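Local coordinates for DNA repair and telomere maintenance protein nbs1 (Schizosaccharomyces pombe, PDB 3HUF), which serves as the adaptor subunit of the MRN complex in DNA double-strand break repair, its N-terminal FHA and BRCT domains, present here, recognising phosphorylated partners such as Ctp1, at residues 27-30 against 34-37; 97-102 against 106-111; 133-138 against 186-191. All coordinates share one frame; numbering follows the deposited sequence.

Contact 1 (27-30 against 34-37); sequences RNVS and SHIQ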
ATOM      1  N   ARG A  27     -31.632  11.171  -0.317  1.00 43.83           N
ATOM      2  CA  ARG A  27     -31.983  12.441   0.329  1.00 46.15           C
ATOM      3  C   ARG A  27     -32.510  12.266   1.766  1.00 46.91           C
ATOM      4  O   ARG A  27     -32.246  13.101   2.639  1.00 47.20           O
ATOM      5  CB  ARG A  27     -33.033  13.164  -0.537  1.00 46.57           C
ATOM      6  CG  ARG A  27     -33.347  14.604  -0.146  1.00 48.72           C
ATOM      7  CD  ARG A  27     -34.403  15.165  -1.105  1.00 52.60           C
ATOM      8  NE  ARG A  27     -35.685  14.464  -0.978  1.00 55.98           N
ATOM      9  CZ  ARG A  27     -36.453  14.100  -2.001  1.00 57.05           C
ATOM     10  NH1 ARG A  27     -36.083  14.357  -3.245  1.00 58.08           N
ATOM     11  NH2 ARG A  27     -37.592  13.466  -1.783  1.00 58.53           N
ATOM     12  N   ASN A  28     -33.243  11.179   2.010  1.00 47.94           N
ATOM     13  CA  ASN A  28     -33.896  10.974   3.302  1.00 49.11           C
ATOM     14  C   ASN A  28     -33.397   9.727   4.007  1.00 49.72           C
ATOM     15  O   ASN A  28     -34.131   8.757   4.200  1.00 49.89           O
ATOM     16  CB  ASN A  28     -35.408  10.912   3.128  1.00 49.44           C
ATOM     17  CG  ASN A  28     -36.129  11.834   4.078  1.00 51.22           C
ATOM     18  OD1 ASN A  28     -36.063  11.671   5.306  1.00 51.57           O
ATOM     19  ND2 ASN A  28     -36.815  12.831   3.517  1.00 53.48           N
ATOM     20  N   VAL A  29     -32.134   9.778   4.409  1.00 50.56           N
ATOM     21  CA  VAL A  29     -31.412   8.618   4.880  1.00 50.98           C
ATOM     22  C   VAL A  29     -30.367   9.197   5.840  1.00 52.01           C
ATOM     23  O   VAL A  29     -29.854  10.283   5.598  1.00 51.67           O
ATOM     24  CB  VAL A  29     -30.844   7.845   3.626  1.00 51.41           C
ATOM     25  CG1 VAL A  29     -29.331   7.615   3.662  1.00 50.22           C
ATOM     26  CG2 VAL A  29     -31.629   6.551   3.351  1.00 50.76           C
ATOM     27  N   SER A  30     -30.091   8.542   6.964  1.00 53.03           N
ATOM     28  CA  SER A  30     -29.110   9.131   7.876  1.00 54.39           C
ATOM     29  C   SER A  30     -27.751   8.451   7.804  1.00 54.75           C
ATOM     30  O   SER A  30     -27.662   7.227   7.726  1.00 55.60           O
ATOM     31  CB  SER A  30     -29.632   9.254   9.324  1.00 54.90           C
ATOM     32  OG  SER A  30     -30.007   8.005   9.876  1.00 56.67           O
ATOM     33  N   SER A  34     -24.054   2.125   6.976  1.00 45.51           N
ATOM     34  CA  SER A  34     -24.595   1.547   5.737  1.00 43.76           C
ATOM     35  C   SER A  34     -25.504   2.471   4.927  1.00 42.45           C
ATOM     36  O   SER A  34     -26.175   2.024   4.000  1.00 42.39           O
ATOM     37  CB  SER A  34     -25.254   0.181   5.989  1.00 43.36           C
ATOM     38  OG  SER A  34     -26.501   0.333   6.631  1.00 43.38           O
ATOM     39  N   HIS A  35     -25.491   3.760   5.257  1.00 41.52           N
ATOM     40  CA  HIS A  35     -26.302   4.761   4.563  1.00 40.42           C
ATOM     41  C   HIS A  35     -25.522   6.053   4.366  1.00 40.65           C
ATOM     42  O   HIS A  35     -24.699   6.450   5.221  1.00 40.91           O
ATOM     43  CB  HIS A  35     -27.577   5.096   5.342  1.00 40.08           C
ATOM     44  CG  HIS A  35     -28.494   3.930   5.570  1.00 39.26           C
ATOM     45  ND1 HIS A  35     -28.321   3.041   6.609  1.00 38.00           N
ATOM     46  CD2 HIS A  35     -29.607   3.529   4.913  1.00 37.45           C
ATOM     47  CE1 HIS A  35     -29.268   2.122   6.559  1.00 38.62           C
ATOM     48  NE2 HIS A  35     -30.063   2.397   5.541  1.00 38.33           N
ATOM     49  N   ILE A  36     -25.814   6.735   3.264  1.00 39.80           N
ATOM     50  CA  ILE A  36     -25.158   7.991   2.933  1.00 39.14           C
ATOM     51  C   ILE A  36     -26.232   8.986   2.520  1.00 39.13           C
ATOM     52  O   ILE A  36     -26.924   8.795   1.509  1.00 38.04           O
ATOM     53  CB  ILE A  36     -24.113   7.809   1.764  1.00 39.46           C
ATOM     54  CG1 ILE A  36     -23.089   6.708   2.093  1.00 39.77           C
ATOM     55  CG2 ILE A  36     -23.388   9.107   1.451  1.00 38.49           C
ATOM     56  CD1 ILE A  36     -22.288   6.237   0.894  1.00 40.82           C
ATOM     57  N   GLN A  37     -26.376  10.046   3.311  1.00 38.76           N
ATOM     58  CA  GLN A  37     -27.297  11.125   3.006  1.00 38.85           C
ATOM     59  C   GLN A  37     -26.692  12.140   2.042  1.00 39.18           C
ATOM     60  O   GLN A  37     -25.593  12.670   2.269  1.00 38.23           O
ATOM     61  CB  GLN A  37     -27.740  11.862   4.276  1.00 39.11           C
ATOM     62  CG  GLN A  37     -28.809  12.908   3.990  1.00 38.17           C
ATOM     63  CD  GLN A  37     -29.396  13.549   5.247  1.00 39.49           C
ATOM     64  OE1 GLN A  37     -28.679  13.906   6.183  1.00 40.64           O
ATOM     65  NE2 GLN A  37     -30.704  13.693   5.263  1.00 38.51           N
TER
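Val-29 and Gln-37 bring the two backbones closest, with CA atoms 5.2 Å apart, and the chains run in opposite senses: the Gln-37 side chain reaches Arg-27 O while Ser-30 O lies by His-35. The contact closes the loop that leaves strand 21-26 of the FHA domain and returns as edge strand 35-37. Segment 27-30 is irregular, and no backbone-to-backbone hydrogen bond crosses; the polar link comes from a side chain. Gln-37 carries it. With CG anti to the backbone N (chi1 -174°) and the chain extended beyond, its amide reaches back along the loop, and NE2 donates to Arg-27 O at 3.1 Å with a nearly straight N-H...O angle of 168°. The acceptor lies in the plane of the amide, while the donor is tilted 31° from the carbonyl plane of Arg-27. On the way the aliphatic part passes Val-29 O, which stands 3.0 Å from Gln-37 CB. Two partners outside the segments bind other polar atoms of Gln-37: Lys-12 NZ bonds OE1, and its backbone N donates to Asp-31 OD1. Replaced by an alanine, this position would probably leave Arg-27 O without its amide donor and Lys-12 without an amide oxygen. The guanidinium of Arg-27, through NH1, hydrogen-bonds a modified side chain of the bound peptide, consistent with phosphoresidue recognition by an FHA domain. Val-29 fills the middle: its CG1 lies 3.4 Å from Ile-36 O and 3.5 Å from His-35 CB, the Val-29 and His-35 side chains crossing at about a right angle. The imidazole is held through ND1 by Asp-32 OD1. Val-29 CG2 meets the ring obliquely at His-35 CD2, 4.0 Å away, and Ser-30 O approaches His-35 CB to 3.2 Å.

Contact 2 (97-102 against 106-111); sequences DLKIQL and PFTINA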
ATOM      1  N   ASP A  97     -11.462   6.373 -10.595  1.00 42.69           N
ATOM      2  CA  ASP A  97     -12.135   7.659 -10.479  1.00 43.53           C
ATOM      3  C   ASP A  97     -13.546   7.557 -11.028  1.00 42.85           C
ATOM      4  O   ASP A  97     -13.743   7.301 -12.221  1.00 42.62           O
ATOM      5  CB  ASP A  97     -11.381   8.730 -11.261  1.00 44.63           C
ATOM      6  CG  ASP A  97     -10.096   9.133 -10.588  1.00 48.44           C
ATOM      7  OD1 ASP A  97     -10.139  10.040  -9.732  1.00 54.78           O
ATOM      8  OD2 ASP A  97      -9.038   8.555 -10.926  1.00 53.15           O
ATOM      9  N   LEU A  98     -14.527   7.762 -10.159  1.00 42.38           N
ATOM     10  CA  LEU A  98     -15.939   7.715 -10.555  1.00 41.84           C
ATOM     11  C   LEU A  98     -16.645   9.026 -10.207  1.00 41.67           C
ATOM     12  O   LEU A  98     -16.550   9.524  -9.077  1.00 42.27           O
ATOM     13  CB  LEU A  98     -16.650   6.522  -9.893  1.00 41.97           C
ATOM     14  CG  LEU A  98     -16.025   5.115  -9.951  1.00 41.34           C
ATOM     15  CD1 LEU A  98     -16.836   4.143  -9.148  1.00 40.58           C
ATOM     16  CD2 LEU A  98     -15.871   4.597 -11.400  1.00 41.98           C
ATOM     17  N   LYS A  99     -17.342   9.587 -11.190  1.00 40.67           N
ATOM     18  CA  LYS A  99     -18.098  10.808 -11.008  1.00 40.54           C
ATOM     19  C   LYS A  99     -19.559  10.377 -11.070  1.00 39.77           C
ATOM     20  O   LYS A  99     -20.033   9.925 -12.105  1.00 38.75           O
ATOM     21  CB  LYS A  99     -17.723  11.786 -12.130  1.00 40.96           C
ATOM     22  CG  LYS A  99     -18.459  13.088 -12.170  1.00 44.16           C
ATOM     23  CD  LYS A  99     -18.006  13.933 -13.374  1.00 49.55           C
ATOM     24  CE  LYS A  99     -19.193  14.427 -14.211  1.00 53.39           C
ATOM     25  NZ  LYS A  99     -19.560  15.867 -13.919  1.00 55.78           N
ATOM     26  N   ILE A 100     -20.251  10.445  -9.935  1.00 39.29           N
ATOM     27  CA  ILE A 100     -21.579   9.851  -9.821  1.00 38.70           C
ATOM     28  C   ILE A 100     -22.590  10.985  -9.651  1.00 38.80           C
ATOM     29  O   ILE A 100     -22.527  11.760  -8.669  1.00 37.92           O
ATOM     30  CB  ILE A 100     -21.672   8.876  -8.629  1.00 39.16           C
ATOM     31  CG1 ILE A 100     -20.658   7.728  -8.776  1.00 39.08           C
ATOM     32  CG2 ILE A 100     -23.100   8.360  -8.456  1.00 38.98           C
ATOM     33  CD1 ILE A 100     -20.217   7.110  -7.474  1.00 38.68           C
ATOM     34  N   GLN A 101     -23.495  11.083 -10.627  1.00 37.68           N
ATOM     35  CA  GLN A 101     -24.559  12.072 -10.629  1.00 37.92           C
ATOM     36  C   GLN A 101     -25.885  11.426 -10.241  1.00 37.65           C
ATOM     37  O   GLN A 101     -26.360  10.502 -10.892  1.00 36.73           O
ATOM     38  CB  GLN A 101     -24.690  12.739 -12.010  1.00 37.57           C
ATOM     39  CG  GLN A 101     -25.563  13.985 -12.016  1.00 40.02           C
ATOM     40  CD  GLN A 101     -25.906  14.471 -13.431  1.00 42.62           C
ATOM     41  OE1 GLN A 101     -25.206  14.171 -14.399  1.00 43.56           O
ATOM     42  NE2 GLN A 101     -26.983  15.233 -13.541  1.00 43.26           N
ATOM     43  N   LEU A 102     -26.478  11.938  -9.173  1.00 37.91           N
ATOM     44  CA  LEU A 102     -27.764  11.462  -8.714  1.00 38.56           C
ATOM     45  C   LEU A 102     -28.814  12.428  -9.192  1.00 39.38           C
ATOM     46  O   LEU A 102     -28.773  13.625  -8.861  1.00 39.36           O
ATOM     47  CB  LEU A 102     -27.786  11.365  -7.199  1.00 38.39           C
ATOM     48  CG  LEU A 102     -26.659  10.543  -6.578  1.00 38.52           C
ATOM     49  CD1 LEU A 102     -26.898  10.456  -5.106  1.00 40.24           C
ATOM     50  CD2 LEU A 102     -26.582   9.132  -7.193  1.00 38.54           C
ATOM     51  N   PRO A 106     -26.707  19.169  -9.743  1.00 44.17           N
ATOM     52  CA  PRO A 106     -25.585  19.769 -10.479  1.00 44.51           C
ATOM     53  C   PRO A 106     -24.201  19.456  -9.882  1.00 44.73           C
ATOM     54  O   PRO A 106     -23.187  19.687 -10.540  1.00 45.40           O
ATOM     55  CB  PRO A 106     -25.896  21.278 -10.458  1.00 44.53           C
ATOM     56  CG  PRO A 106     -26.826  21.477  -9.327  1.00 44.48           C
ATOM     57  CD  PRO A 106     -27.564  20.182  -9.099  1.00 44.01           C
ATOM     58  N   PHE A 107     -24.164  18.897  -8.674  1.00 44.34           N
ATOM     59  CA  PHE A 107     -22.904  18.480  -8.054  1.00 43.95           C
ATOM     60  C   PHE A 107     -22.772  16.962  -8.006  1.00 43.47           C
ATOM     61  O   PHE A 107     -23.669  16.269  -7.537  1.00 43.93           O
ATOM     62  CB  PHE A 107     -22.791  19.062  -6.645  1.00 43.74           C
ATOM     63  CG  PHE A 107     -22.973  20.553  -6.596  1.00 44.80           C
ATOM     64  CD1 PHE A 107     -24.177  21.104  -6.174  1.00 45.02           C
ATOM     65  CD2 PHE A 107     -21.950  21.406  -7.001  1.00 45.77           C
ATOM     66  CE1 PHE A 107     -24.352  22.482  -6.146  1.00 46.60           C
ATOM     67  CE2 PHE A 107     -22.116  22.778  -6.979  1.00 45.24           C
ATOM     68  CZ  PHE A 107     -23.317  23.318  -6.547  1.00 46.37           C
ATOM     69  N   THR A 108     -21.649  16.442  -8.486  1.00 43.13           N
ATOM     70  CA  THR A 108     -21.439  14.991  -8.514  1.00 42.36           C
ATOM     71  C   THR A 108     -20.756  14.473  -7.249  1.00 41.95           C
ATOM     72  O   THR A 108     -19.963  15.183  -6.611  1.00 41.46           O
ATOM     73  CB  THR A 108     -20.633  14.558  -9.745  1.00 42.80           C
ATOM     74  OG1 THR A 108     -19.389  15.281  -9.799  1.00 42.43           O
ATOM     75  CG2 THR A 108     -21.437  14.834 -11.019  1.00 43.31           C
ATOM     76  N   ILE A 109     -21.093  13.243  -6.877  1.00 41.10           N
ATOM     77  CA  ILE A 109     -20.350  12.529  -5.864  1.00 40.47           C
ATOM     78  C   ILE A 109     -19.114  11.966  -6.538  1.00 40.83           C
ATOM     79  O   ILE A 109     -19.220  11.172  -7.477  1.00 41.10           O
ATOM     80  CB  ILE A 109     -21.164  11.373  -5.290  1.00 40.64           C
ATOM     81  CG1 ILE A 109     -22.356  11.916  -4.504  1.00 40.37           C
ATOM     82  CG2 ILE A 109     -20.293  10.466  -4.396  1.00 38.81           C
ATOM     83  CD1 ILE A 109     -23.360  10.833  -4.252  1.00 41.82           C
ATOM     84  N   ASN A 110     -17.947  12.387  -6.067  1.00 40.58           N
ATOM     85  CA  ASN A 110     -16.688  11.957  -6.648  1.00 41.21           C
ATOM     86  C   ASN A 110     -16.025  10.861  -5.810  1.00 40.46           C
ATOM     87  O   ASN A 110     -15.537  11.122  -4.688  1.00 40.47           O
ATOM     88  CB  ASN A 110     -15.771  13.164  -6.838  1.00 42.15           C
ATOM     89  CG  ASN A 110     -16.482  14.322  -7.537  1.00 45.46           C
ATOM     90  OD1 ASN A 110     -17.123  14.133  -8.577  1.00 48.95           O
ATOM     91  ND2 ASN A 110     -16.371  15.522  -6.974  1.00 48.75           N
ATOM     92  N   ALA A 111     -16.026   9.643  -6.361  1.00 39.27           N
ATOM     93  CA  ALA A 111     -15.388   8.484  -5.739  1.00 38.89           C
ATOM     94  C   ALA A 111     -14.017   8.261  -6.368  1.00 38.90           C
ATOM     95  O   ALA A 111     -13.860   8.332  -7.590  1.00 39.05           O
ATOM     96  CB  ALA A 111     -16.270   7.218  -5.876  1.00 38.48           C
TER
HETATM   97  O   HOH W   1     -24.774  13.946  -7.696  1.00 49.00           O
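Leu-98 with Ala-111 and Ile-100 with Ile-109 are the hydrogen-bonded pairs of an antiparallel beta hairpin whose short strand axes lie 4.7 Å apart, their directions 161° from each other. Each pair exchanges two bonds; Leu-98 N to Ala-111 O, at 2.7 Å, is almost perfectly straight (178°). Lys-99 with Asn-110 forms the non-hydrogen-bonded pair between them. On the face of Leu-98 and Ile-100, Leu-98 CB meets Ala-111 CB at 4.1 Å. Nearer the turn, Leu-102 CD1 touches Ile-109 CD1 at 3.7 Å. On the other face Lys-99 lays its CG 3.4 Å from Thr-108 OG1, then bends at CD and CE so that NZ passes the CG2 methyl of Thr-108. Thr-108 OG1 donates to Asn-110 OD1 at 2.8 Å. A water accepts from Leu-102 N and donates to Phe-107 O (2.6 Å) and Ile-100 O, bridging the two segments at the turn end. Further out, Trp-2, Ile-4 and Phe-68 cover the apolar face, and Asn-82 bonds the backbone of Lys-99 and Asp-97. The hairpin is thus two-faced: hydrocarbon joins it to the FHA core, whereas the opposite face is polar and carries the exposed Lys-99.

Contact 3 (133-138 against 186-191); sequences LNLLGI and TVKESV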
ATOM      1  N   LEU A 133      -8.252  -6.920   7.187  1.00 42.10           N
ATOM      2  CA  LEU A 133      -7.862  -5.823   6.273  1.00 40.74           C
ATOM      3  C   LEU A 133      -8.649  -5.879   4.981  1.00 39.47           C
ATOM      4  O   LEU A 133      -9.036  -4.849   4.453  1.00 38.88           O
ATOM      5  CB  LEU A 133      -6.360  -5.806   5.999  1.00 39.68           C
ATOM      6  CG  LEU A 133      -5.447  -5.815   7.219  1.00 44.56           C
ATOM      7  CD1 LEU A 133      -3.999  -5.653   6.825  1.00 46.56           C
ATOM      8  CD2 LEU A 133      -5.832  -4.730   8.262  1.00 46.72           C
ATOM      9  N   ASN A 134      -8.915  -7.085   4.500  1.00 39.09           N
ATOM     10  CA  ASN A 134      -9.720  -7.261   3.304  1.00 39.69           C
ATOM     11  C   ASN A 134     -11.112  -6.617   3.463  1.00 39.44           C
ATOM     12  O   ASN A 134     -11.612  -5.988   2.538  1.00 39.63           O
ATOM     13  CB  ASN A 134      -9.811  -8.745   2.903  1.00 39.44           C
ATOM     14  CG  ASN A 134      -8.433  -9.337   2.487  1.00 42.29           C
ATOM     15  OD1 ASN A 134      -7.446  -8.606   2.224  1.00 44.45           O
ATOM     16  ND2 ASN A 134      -8.358 -10.660   2.471  1.00 41.64           N
ATOM     17  N   LEU A 135     -11.697  -6.755   4.654  1.00 38.67           N
ATOM     18  CA  LEU A 135     -13.000  -6.172   4.964  1.00 38.90           C
ATOM     19  C   LEU A 135     -12.997  -4.651   4.982  1.00 38.88           C
ATOM     20  O   LEU A 135     -14.052  -4.049   4.849  1.00 39.46           O
ATOM     21  CB  LEU A 135     -13.559  -6.735   6.275  1.00 39.20           C
ATOM     22  CG  LEU A 135     -13.917  -8.214   6.195  1.00 40.16           C
ATOM     23  CD1 LEU A 135     -14.068  -8.820   7.574  1.00 41.30           C
ATOM     24  CD2 LEU A 135     -15.177  -8.433   5.361  1.00 42.84           C
ATOM     25  N   LEU A 136     -11.812  -4.046   5.111  1.00 37.77           N
ATOM     26  CA  LEU A 136     -11.639  -2.614   4.933  1.00 37.82           C
ATOM     27  C   LEU A 136     -11.374  -2.208   3.488  1.00 37.76           C
ATOM     28  O   LEU A 136     -11.332  -1.021   3.197  1.00 38.56           O
ATOM     29  CB  LEU A 136     -10.480  -2.088   5.802  1.00 37.35           C
ATOM     30  CG  LEU A 136     -10.564  -2.299   7.315  1.00 37.11           C
ATOM     31  CD1 LEU A 136      -9.333  -1.712   8.044  1.00 37.49           C
ATOM     32  CD2 LEU A 136     -11.868  -1.695   7.864  1.00 36.84           C
ATOM     33  N   GLY A 137     -11.177  -3.177   2.599  1.00 37.89           N
ATOM     34  CA  GLY A 137     -10.802  -2.910   1.193  1.00 37.65           C
ATOM     35  C   GLY A 137      -9.308  -2.883   0.940  1.00 37.69           C
ATOM     36  O   GLY A 137      -8.838  -2.297  -0.055  1.00 37.65           O
ATOM     37  N   ILE A 138      -8.544  -3.486   1.854  1.00 37.16           N
ATOM     38  CA  ILE A 138      -7.091  -3.432   1.769  1.00 36.94           C
ATOM     39  C   ILE A 138      -6.548  -4.796   1.319  1.00 36.56           C
ATOM     40  O   ILE A 138      -6.597  -5.751   2.075  1.00 37.49           O
ATOM     41  CB  ILE A 138      -6.412  -2.947   3.105  1.00 37.21           C
ATOM     42  CG1 ILE A 138      -6.916  -1.548   3.495  1.00 37.04           C
ATOM     43  CG2 ILE A 138      -4.839  -2.912   2.960  1.00 35.59           C
ATOM     44  CD1 ILE A 138      -6.640  -1.178   5.009  1.00 35.61           C
ATOM     45  N   THR A 186      -9.944  -1.354  14.682  1.00 50.10           N
ATOM     46  CA  THR A 186     -10.865  -0.445  15.373  1.00 51.13           C
ATOM     47  C   THR A 186     -11.981   0.146  14.470  1.00 51.12           C
ATOM     48  O   THR A 186     -13.074   0.456  14.953  1.00 51.82           O
ATOM     49  CB  THR A 186     -10.040   0.702  16.056  1.00 50.60           C
ATOM     50  OG1 THR A 186      -9.496   0.237  17.303  1.00 52.06           O
ATOM     51  CG2 THR A 186     -10.860   1.960  16.289  1.00 52.14           C
ATOM     52  N   VAL A 187     -11.717   0.250  13.169  1.00 51.10           N
ATOM     53  CA  VAL A 187     -12.391   1.237  12.294  1.00 51.11           C
ATOM     54  C   VAL A 187     -13.564   0.850  11.349  1.00 51.80           C
ATOM     55  O   VAL A 187     -14.097   1.741  10.668  1.00 50.85           O
ATOM     56  CB  VAL A 187     -11.348   1.973  11.390  1.00 50.94           C
ATOM     57  CG1 VAL A 187     -10.272   2.668  12.225  1.00 50.14           C
ATOM     58  CG2 VAL A 187     -10.720   1.027  10.401  1.00 48.87           C
ATOM     59  N   LYS A 188     -13.949  -0.431  11.272  1.00 52.40           N
ATOM     60  CA  LYS A 188     -14.910  -0.886  10.221  1.00 52.79           C
ATOM     61  C   LYS A 188     -16.290  -0.232  10.354  1.00 52.27           C
ATOM     62  O   LYS A 188     -16.900   0.180   9.362  1.00 52.73           O
ATOM     63  CB  LYS A 188     -15.064  -2.422  10.215  1.00 53.63           C
ATOM     64  CG  LYS A 188     -14.968  -3.141   8.842  1.00 54.59           C
ATOM     65  CD  LYS A 188     -16.151  -2.977   7.884  1.00 57.14           C
ATOM     66  CE  LYS A 188     -16.430  -4.339   7.174  1.00 58.89           C
ATOM     67  NZ  LYS A 188     -16.665  -4.386   5.643  1.00 55.86           N
ATOM     68  N   GLU A 189     -16.761  -0.109  11.584  1.00 51.38           N
ATOM     69  CA  GLU A 189     -18.075   0.464  11.830  1.00 51.46           C
ATOM     70  C   GLU A 189     -18.118   2.013  11.738  1.00 49.99           C
ATOM     71  O   GLU A 189     -19.193   2.632  11.815  1.00 49.88           O
ATOM     72  CB  GLU A 189     -18.591  -0.032  13.187  1.00 51.73           C
ATOM     73  CG  GLU A 189     -19.216  -1.436  13.141  1.00 55.25           C
ATOM     74  CD  GLU A 189     -18.221  -2.598  13.294  1.00 59.77           C
ATOM     75  OE1 GLU A 189     -17.084  -2.518  12.771  1.00 62.30           O
ATOM     76  OE2 GLU A 189     -18.593  -3.615  13.934  1.00 60.91           O
ATOM     77  N   SER A 190     -16.950   2.619  11.548  1.00 47.69           N
ATOM     78  CA  SER A 190     -16.782   4.060  11.646  1.00 46.15           C
ATOM     79  C   SER A 190     -17.110   4.817  10.381  1.00 44.55           C
ATOM     80  O   SER A 190     -16.910   4.315   9.270  1.00 44.65           O
ATOM     81  CB  SER A 190     -15.336   4.371  12.019  1.00 46.25           C
ATOM     82  OG  SER A 190     -15.143   4.036  13.372  1.00 48.68           O
ATOM     83  N   VAL A 191     -17.599   6.035  10.555  1.00 42.53           N
ATOM     84  CA  VAL A 191     -17.682   6.954   9.442  1.00 41.67           C
ATOM     85  C   VAL A 191     -16.603   8.029   9.583  1.00 40.54           C
ATOM     86  O   VAL A 191     -16.649   8.901  10.416  1.00 40.29           O
ATOM     87  CB  VAL A 191     -19.153   7.427   9.067  1.00 41.84           C
ATOM     88  CG1 VAL A 191     -20.214   6.923  10.064  1.00 41.19           C
ATOM     89  CG2 VAL A 191     -19.246   8.932   8.767  1.00 41.96           C
TER
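Leu-135 and Leu-136, where helix 123-134 gives way to the turn at Gly-137, make a small mixed contact with Val-187 and Lys-188 in the loop after helix 178-184: one hydrogen bond beside an apolar patch, on the BRCT 1 side, where it meets the FHA domain. The evidence for the polar half is Lys-188 NZ, which donates to Leu-135 O at 2.8 Å, coming in 24° out of the carbonyl plane. The lysine chain bends beyond CB (chi2 -73°) and again at its last two torsions, which curls it round to that oxygen and brings its CE within 3.8 Å of Leu-135 CB. An ammonium group placed at the carboxyl end of a helix would probably gain from the partial negative charge there. The apolar half belongs to Leu-136. Its CD2 lies 3.6 Å from Lys-188 CG, the two side chains sliding past each other in opposite directions, and its CD1 and CD2 fork about the CG2 methyl of Val-187, each at 3.9 Å.

What presents this carbonyl and leucine is a Schellman motif. Gly-137 turns the chain with a positive phi of 92°, and two bonds run back into the last turn, Ile-138 N to Leu-133 O (3.0 Å) and Gly-137 N to Asn-134 O (2.8 Å). Leu-133 O accepts from Leu-136 N as well, on the opposite face of its plane. A type I turn from Val-187 to Ser-190 shapes the lysine loop. Around the contact, Leu-184 of helix 178-184 packs on Leu-133 and Leu-136, Ile-118 of strand 118-120 touches Leu-133 and Ile-138, and Phe-19, from the loop between strands 16-18 and 21-26, touches Leu-136.

Overall arrangement
Contacts 1, 2 and 3 follow one another in series along the chain. The first two belong to the FHA domain but to different sheets: contact 1 lies at the edge strand 35-37 of the mixed sheet, contact 2 inside the six-stranded antiparallel sheet, with centres 16 Å apart and nearest atoms about 6 Å. At contact 3, segment 133-138 belongs to BRCT 1; its centre is 19 Å from that of contact 1 and 23 Å from that of contact 2. Strand 109-113, leaving contact 2, leads on to strand 118-120, which packs against contact 3. Phe-19 of the FHA part touches Leu-136, and contacts 1 and 3 approach to about 7 Å between nearest atoms, consistent with the two phosphoprotein-binding domains sitting side by side.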